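Putative angiotensinogen (Lampetra fluviatilis, PDB 5INW) binds heparin, which promotes its inhibition of thrombin through a template mechanism, probably acts as a serpin-family inhibitor of serine proteases, and is here cleaved in its reactive loop. Local coordinates at residues Q79-A82 and S83-G87; F90-Y93 and K94-G98. The protein carries 1 engineered substitution. One frame throughout, in Å; residues are numbered along the deposited sequence.

Contact 1: Q79-A82 and S83-G87; sequences QRIA and SAVNG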
loop_
_atom_site.group_PDB
_atom_site.type_symbol
_atom_site.label_atom_id
_atom_site.label_comp_id
_atom_site.label_asym_id
_atom_site.label_seq_id
_atom_site.Cartn_x
_atom_site.Cartn_y
_atom_site.Cartn_z
ATOM N N GLN A 79 -17.309 3.546 0.599
ATOM C CA GLN A 79 -17.128 2.220 -0.004
ATOM C C GLN A 79 -16.831 2.243 -1.513
ATOM O O GLN A 79 -15.996 1.473 -1.959
ATOM C CB GLN A 79 -18.324 1.316 0.290
ATOM C CG GLN A 79 -18.393 0.958 1.773
ATOM C CD GLN A 79 -19.685 0.282 2.203
ATOM O OE1 GLN A 79 -20.688 0.328 1.505
ATOM N NE2 GLN A 79 -19.672 -0.311 3.387
ATOM N N ARG A 80 -17.472 3.143 -2.268
ATOM C CA ARG A 80 -17.207 3.319 -3.706
ATOM C C ARG A 80 -15.795 3.782 -4.000
ATOM O O ARG A 80 -15.137 3.244 -4.892
ATOM C CB ARG A 80 -18.200 4.285 -4.372
ATOM C CG ARG A 80 -19.635 3.720 -4.498
ATOM C CD ARG A 80 -20.577 4.558 -5.391
ATOM N NE ARG A 80 -21.969 4.550 -4.923
ATOM C CZ ARG A 80 -22.614 5.544 -4.284
ATOM N NH1 ARG A 80 -22.040 6.717 -3.990
ATOM N NH2 ARG A 80 -23.889 5.363 -3.918
ATOM N N ILE A 81 -15.338 4.782 -3.264
ATOM C CA ILE A 81 -13.963 5.286 -3.421
ATOM C C ILE A 81 -12.911 4.276 -2.914
ATOM O O ILE A 81 -11.831 4.162 -3.497
ATOM C CB ILE A 81 -13.790 6.706 -2.825
ATOM C CG1 ILE A 81 -12.348 7.237 -2.969
ATOM C CG2 ILE A 81 -14.196 6.737 -1.370
ATOM C CD1 ILE A 81 -11.845 7.371 -4.406
ATOM N N ALA A 82 -13.247 3.513 -1.876
ATOM C CA ALA A 82 -12.387 2.446 -1.393
ATOM C C ALA A 82 -12.175 1.375 -2.472
ATOM O O ALA A 82 -11.074 0.859 -2.647
ATOM C CB ALA A 82 -12.969 1.835 -0.120
ATOM N N SER A 83 -13.229 1.060 -3.224
ATOM C CA SER A 83 -13.138 0.045 -4.320
ATOM C C SER A 83 -12.455 0.569 -5.560
ATOM O O SER A 83 -11.905 -0.217 -6.294
ATOM C CB SER A 83 -14.508 -0.478 -4.720
ATOM O OG SER A 83 -15.394 0.616 -4.810
ATOM N N ALA A 84 -12.512 1.886 -5.780
ATOM C CA ALA A 84 -11.736 2.534 -6.811
ATOM C C ALA A 84 -10.288 2.384 -6.515
ATOM O O ALA A 84 -9.516 2.054 -7.400
ATOM C CB ALA A 84 -12.073 4.018 -6.923
ATOM N N VAL A 85 -9.934 2.658 -5.265
ATOM C CA VAL A 85 -8.555 2.605 -4.797
ATOM C C VAL A 85 -8.113 1.177 -4.812
ATOM O O VAL A 85 -7.016 0.891 -5.242
ATOM C CB VAL A 85 -8.400 3.231 -3.392
ATOM C CG1 VAL A 85 -7.077 2.902 -2.759
ATOM C CG2 VAL A 85 -8.519 4.739 -3.497
ATOM N N ASN A 86 -8.969 0.272 -4.367
ATOM C CA ASN A 86 -8.659 -1.147 -4.470
ATOM C C ASN A 86 -8.473 -1.537 -5.913
ATOM O O ASN A 86 -7.527 -2.254 -6.232
ATOM C CB ASN A 86 -9.753 -1.997 -3.847
ATOM C CG ASN A 86 -9.808 -1.836 -2.366
ATOM O OD1 ASN A 86 -8.938 -1.208 -1.733
ATOM N ND2 ASN A 86 -10.831 -2.370 -1.793
ATOM N N GLY A 87 -9.361 -1.047 -6.777
ATOM C CA GLY A 87 -9.275 -1.278 -8.204
ATOM C C GLY A 87 -7.918 -0.906 -8.767
ATOM O O GLY A 87 -7.296 -1.705 -9.439
#
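Q79-A82 and S83-G87 are successive turns of the first helix of the serpin fold, joined by i to i+4 backbone bonds: S83 N to Q79 O, A84 N to R80 O and V85 N to I81 O. A fourth, N86 N to A82 O, is the shortest, at 2.8 Å. S83 folds its side chain back onto the preceding turn. Its chi1 of 44° sets OG between the backbone N and the carbonyl carbon, facing two carbonyls. OG lies 2.6 Å from R80 O and 3.0 Å from Q79 O, and its single proton could go to either. I81 extends CG1 anti to the backbone N (chi1 179°), and CD1 reaches forward along the helix. CD1 stands 4.2 Å from A84 CB and 4.3 Å from V85 CG2. I81 and V85 also pack on F154 of helix 150-161. The buried amide of N86 meets the separate C-terminal peptide chain, where ND2 bonds to R22 O and OD1 accepts from V24 N. N86 ND2 also bonds to Q328 of the main chain, and Q79 NE2 to K20 O of the peptide chain. The chemistry is thus divided: I81 and V85 give an apolar side, S83 keeps its hydroxyl on its own helix, and the amides of Q79 and N86 are hydrogen-bonded to the C-terminal peptide, which stays bound after loop cleavage.

Contact 2: F90-Y93 and K94-G98; sequences FRLY and KQVLG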
loop_
_atom_site.group_PDB
_atom_site.type_symbol
_atom_site.label_atom_id
_atom_site.label_comp_id
_atom_site.label_asym_id
_atom_site.label_seq_id
_atom_site.Cartn_x
_atom_site.Cartn_y
_atom_site.Cartn_z
ATOM N N PHE A 90 -5.277 -3.446 -7.383
ATOM C CA PHE A 90 -5.296 -4.764 -8.023
ATOM C C PHE A 90 -4.703 -4.673 -9.450
ATOM O O PHE A 90 -3.822 -5.431 -9.838
ATOM C CB PHE A 90 -6.706 -5.311 -8.018
ATOM C CG PHE A 90 -7.221 -5.711 -6.655
ATOM C CD1 PHE A 90 -6.475 -6.520 -5.783
ATOM C CD2 PHE A 90 -8.511 -5.326 -6.245
ATOM C CE1 PHE A 90 -7.001 -6.917 -4.522
ATOM C CE2 PHE A 90 -9.020 -5.695 -4.991
ATOM C CZ PHE A 90 -8.271 -6.482 -4.126
ATOM N N ARG A 91 -5.142 -3.676 -10.191
ATOM C CA ARG A 91 -4.544 -3.387 -11.467
ATOM C C ARG A 91 -3.026 -3.253 -11.333
ATOM O O ARG A 91 -2.279 -3.755 -12.170
ATOM C CB ARG A 91 -5.200 -2.152 -12.111
ATOM C CG ARG A 91 -6.467 -2.517 -12.893
ATOM C CD ARG A 91 -7.548 -1.440 -12.913
ATOM N NE ARG A 91 -6.987 -0.096 -13.139
ATOM C CZ ARG A 91 -7.414 1.050 -12.579
ATOM N NH1 ARG A 91 -8.465 1.087 -11.742
ATOM N NH2 ARG A 91 -6.767 2.186 -12.858
ATOM N N LEU A 92 -2.566 -2.633 -10.269
ATOM C CA LEU A 92 -1.150 -2.483 -10.107
ATOM C C LEU A 92 -0.537 -3.818 -9.791
ATOM O O LEU A 92 0.534 -4.141 -10.299
ATOM C CB LEU A 92 -0.837 -1.458 -9.025
ATOM C CG LEU A 92 0.621 -1.312 -8.608
ATOM C CD1 LEU A 92 1.421 -0.825 -9.799
ATOM C CD2 LEU A 92 0.761 -0.314 -7.464
ATOM N N TYR A 93 -1.211 -4.587 -8.949
ATOM C CA TYR A 93 -0.711 -5.903 -8.570
ATOM C C TYR A 93 -0.391 -6.693 -9.807
ATOM O O TYR A 93 0.665 -7.316 -9.900
ATOM C CB TYR A 93 -1.759 -6.659 -7.768
ATOM C CG TYR A 93 -1.273 -7.882 -6.994
ATOM C CD1 TYR A 93 -1.130 -9.116 -7.602
ATOM C CD2 TYR A 93 -1.031 -7.814 -5.612
ATOM C CE1 TYR A 93 -0.712 -10.219 -6.883
ATOM C CE2 TYR A 93 -0.667 -8.923 -4.882
ATOM C CZ TYR A 93 -0.492 -10.126 -5.523
ATOM O OH TYR A 93 -0.067 -11.235 -4.799
ATOM N N LYS A 94 -1.326 -6.662 -10.746
ATOM C CA LYS A 94 -1.228 -7.395 -11.978
ATOM C C LYS A 94 -0.075 -7.000 -12.843
ATOM O O LYS A 94 0.480 -7.842 -13.499
ATOM C CB LYS A 94 -2.498 -7.226 -12.767
ATOM C CG LYS A 94 -3.610 -8.080 -12.193
ATOM C CD LYS A 94 -4.974 -7.561 -12.644
ATOM C CE LYS A 94 -6.063 -8.604 -12.431
ATOM N NZ LYS A 94 -5.901 -9.338 -11.133
ATOM N N GLN A 95 0.281 -5.727 -12.860
ATOM C CA GLN A 95 1.513 -5.286 -13.500
ATOM C C GLN A 95 2.777 -5.760 -12.762
ATOM O O GLN A 95 3.713 -6.214 -13.395
ATOM C CB GLN A 95 1.558 -3.761 -13.604
ATOM C CG GLN A 95 0.442 -3.084 -14.404
ATOM C CD GLN A 95 0.293 -3.584 -15.830
ATOM O OE1 GLN A 95 -0.815 -3.927 -16.229
ATOM N NE2 GLN A 95 1.389 -3.674 -16.577
ATOM N N VAL A 96 2.807 -5.678 -11.425
ATOM C CA VAL A 96 3.960 -6.192 -10.646
ATOM C C VAL A 96 4.324 -7.650 -10.985
ATOM O O VAL A 96 5.499 -7.989 -10.979
ATOM C CB VAL A 96 3.777 -6.033 -9.102
ATOM C CG1 VAL A 96 4.950 -6.687 -8.324
ATOM C CG2 VAL A 96 3.693 -4.551 -8.726
ATOM N N LEU A 97 3.311 -8.495 -11.210
ATOM C CA LEU A 97 3.459 -9.929 -11.603
ATOM C C LEU A 97 4.244 -10.153 -12.875
ATOM O O LEU A 97 4.872 -11.203 -13.033
ATOM C CB LEU A 97 2.092 -10.577 -11.861
ATOM C CG LEU A 97 1.170 -10.771 -10.661
ATOM C CD1 LEU A 97 -0.197 -11.272 -11.098
ATOM C CD2 LEU A 97 1.787 -11.722 -9.636
ATOM N N GLY A 98 4.178 -9.186 -13.793
ATOM C CA GLY A 98 4.971 -9.213 -15.011
ATOM C C GLY A 98 6.479 -9.204 -14.793
ATOM O O GLY A 98 7.230 -9.585 -15.680
#
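F90-Y93 passes into K94-G98 near the C-terminal end of the first helix of the serpin fold, and three i to i+4 bonds of ordinary length join them. K94 N gives to F90 O at 2.9 Å, V96 N to L92 O at 3.0 Å, and L97 N to Y93 O at 3.2 Å. Q95 N to R91 O is weak, at 3.3 Å. G98 N turns to Q95 O instead, one residue nearer than in the regular helix. K94 runs its aliphatic part past F90 O, with CG 3.6 Å away, then bends at the last torsion (chi4 40°). The polar side-chain ends find partners elsewhere: K94 NZ bonds to the carbonyls of V326 and E324, Y93 OH pairs with E323 OE2, and R91 NH2 with A135 O. The closer apolar pair is Y93 with L97. Y93 holds CG anti to the backbone N (chi1 -165°), which carries the ring out from the helix. L97 folds CD2 back to Y93 CE1 at 4.0 Å, and the two side chains meet at a slant. L92 CG and V96 CG2 are farther apart, at 4.5 Å. F90 and Y93 also pack on M27 of the separate C-terminal peptide chain. L92 and Y93 rest on F108 of strand 106-108, V96 and L97 rest on I106 of the same strand, and L92 and Q95 touch Y363 of helix 361-369.

Overall arrangement
Both contacts lie on helix 77-96, the first helix of the modelled chain. Contact 1 comes first and contact 2 follows towards the end of the helix, with centres about 16 Å apart. They do not touch each other. Each centre is about 13 Å from the centre of the chain. The neighbours change along the helix: helices 150-161, 328-337 and 110-122 border contact 1, while strand 106-108 and helix 361-369 border contact 2. The separate C-terminal peptide chain meets both, through its residues 20 to 24 at contact 1 and M27 and R29 at contact 2. One helix of the serpin fold thus links several elements of the body to this peptide.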